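Local coordinates for glycoside hydrolase family 31 (Trueperella pyogenes, PDB 5I0F) that breaks down cycloalternan, a cyclic alpha-glucan tetrasaccharide, passing through a covalent glycosyl-enzyme intermediate, at the calcium ion site. Coordinates in Å, arbitrary orientation; residue numbers count along the deposited sequence, not the author numbering.

The calcium ion site. Residues 161, 234, 253-256, 486. With CA (calcium ion), chain B.
In this family 31 glycoside hydrolase the calcium sits where the end of strand 247-253 runs into a loop and meets the start of helix 485-506, a helix within the TIM-barrel region; a structural role, pinning strand and helix together, is likely. The protein supplies one hemisphere of a shell of at least seven oxygens. Asp253 grips the ion with both carboxylate oxygens, OD1 and OD2 each 2.6 Å from CA, so the metal lies across the fork of the group. Its CG is anti to the backbone N (chi1 175°), which extends the side chain from the strand end towards the ion. The next residue turns its backbone inward: the carbonyl O of Leu254 makes a short bond to CA, 2.3 Å. From the helix side Asp486 reaches in with one branch, OD2 at 2.8 Å from CA, a longer bond than the others; a chi1 of 69° tucks its CG into the cramped slot flanked by its own backbone N and carbonyl carbon, and from there OD2 points to the ion. That same OD2 takes a hydrogen bond and salt bridge from Arg234 NE at 3.1 Å, bent to 145° at the hydrogen. NE comes in from above the carboxylate plane, whereas OD2 lies nearly in the guanidinium plane. Gly255 N sits over one face of that guanidinium. Sharing OD2 between two cations may favour its ionised form. The remaining hemisphere is looser and hydrated, occupied by waters 1, 2 and 3 among the ligands seen. Water 2, 2.5 Å from CA, also bridges to two backbone carbonyls, the O of His161 in strand 160-168 and the O of Gly255, tying a further strand to the site without direct metal contact.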
loop_
_atom_site.group_PDB
_atom_site.type_symbol
_atom_site.label_atom_id
_atom_site.label_comp_id
_atom_site.label_asym_id
_atom_site.label_seq_id
_atom_site.Cartn_x
_atom_site.Cartn_y
_atom_site.Cartn_z
ATOM N N HIS A 161 -22.313 5.764 15.094
ATOM C CA HIS A 161 -21.470 5.875 13.902
ATOM C C HIS A 161 -19.992 5.625 14.143
ATOM O O HIS A 161 -19.316 5.063 13.269
ATOM C CB HIS A 161 -21.657 7.239 13.253
ATOM C CG HIS A 161 -23.094 7.593 13.038
ATOM N ND1 HIS A 161 -23.851 7.038 12.035
ATOM C CD2 HIS A 161 -23.927 8.401 13.733
ATOM C CE1 HIS A 161 -25.086 7.505 12.105
ATOM N NE2 HIS A 161 -25.158 8.331 13.130
ATOM N N ARG A 234 -12.702 -1.783 9.262
ATOM C CA ARG A 234 -13.124 -0.408 9.078
ATOM C C ARG A 234 -11.970 0.517 9.438
ATOM O O ARG A 234 -10.978 0.102 10.028
ATOM C CB ARG A 234 -14.364 -0.081 9.925
ATOM C CG ARG A 234 -15.537 -1.007 9.662
ATOM C CD ARG A 234 -16.857 -0.452 10.196
ATOM N NE ARG A 234 -17.992 -1.335 9.932
ATOM C CZ ARG A 234 -18.359 -2.393 10.674
ATOM N NH1 ARG A 234 -17.672 -2.778 11.756
ATOM N NH2 ARG A 234 -19.445 -3.096 10.322
ATOM N N ASP A 253 -14.356 3.639 13.206
ATOM C CA ASP A 253 -15.602 3.683 12.417
ATOM C C ASP A 253 -16.432 2.434 12.733
ATOM O O ASP A 253 -15.884 1.329 12.860
ATOM C CB ASP A 253 -15.285 3.789 10.923
ATOM C CG ASP A 253 -16.515 3.717 10.048
ATOM O OD1 ASP A 253 -17.518 4.401 10.340
ATOM O OD2 ASP A 253 -16.508 2.951 9.047
ATOM N N LEU A 254 -17.745 2.617 12.882
ATOM C CA LEU A 254 -18.673 1.523 13.155
ATOM C C LEU A 254 -19.568 1.216 11.940
ATOM O O LEU A 254 -19.435 1.869 10.918
ATOM C CB LEU A 254 -19.515 1.857 14.383
ATOM C CG LEU A 254 -18.711 2.028 15.679
ATOM C CD1 LEU A 254 -19.627 2.482 16.804
ATOM C CD2 LEU A 254 -17.983 0.743 16.045
ATOM N N GLY A 255 -20.446 0.218 12.058
ATOM C CA GLY A 255 -21.340 -0.244 10.950
ATOM C C GLY A 255 -22.340 0.752 10.349
ATOM O O GLY A 255 -22.274 1.960 10.609
ATOM N N PHE A 256 -23.249 0.247 9.512
ATOM C CA PHE A 256 -24.195 1.089 8.745
ATOM C C PHE A 256 -25.639 0.808 9.160
ATOM O O PHE A 256 -25.960 0.804 10.347
ATOM C CB PHE A 256 -24.027 0.826 7.244
ATOM C CG PHE A 256 -24.137 2.064 6.371
ATOM C CD1 PHE A 256 -25.139 3.027 6.581
ATOM C CD2 PHE A 256 -23.245 2.254 5.303
ATOM C CE1 PHE A 256 -25.229 4.150 5.758
ATOM C CE2 PHE A 256 -23.338 3.376 4.484
ATOM C CZ PHE A 256 -24.328 4.321 4.708
ATOM N N ASP A 486 -17.458 -0.061 3.758
ATOM C CA ASP A 486 -16.782 0.390 4.969
ATOM C C ASP A 486 -15.962 -0.705 5.664
ATOM O O ASP A 486 -15.006 -0.371 6.364
ATOM C CB ASP A 486 -17.739 1.070 5.931
ATOM C CG ASP A 486 -18.737 0.123 6.544
ATOM O OD1 ASP A 486 -19.125 -0.891 5.915
ATOM O OD2 ASP A 486 -19.167 0.437 7.668
HETATM CA CA CA B . -19.123 2.917 8.910
HETATM O O HOH W 1 -21.302 2.492 7.829
HETATM O O HOH W 2 -20.405 4.444 10.484
HETATM O O HOH W 3 -18.512 4.427 7.239
#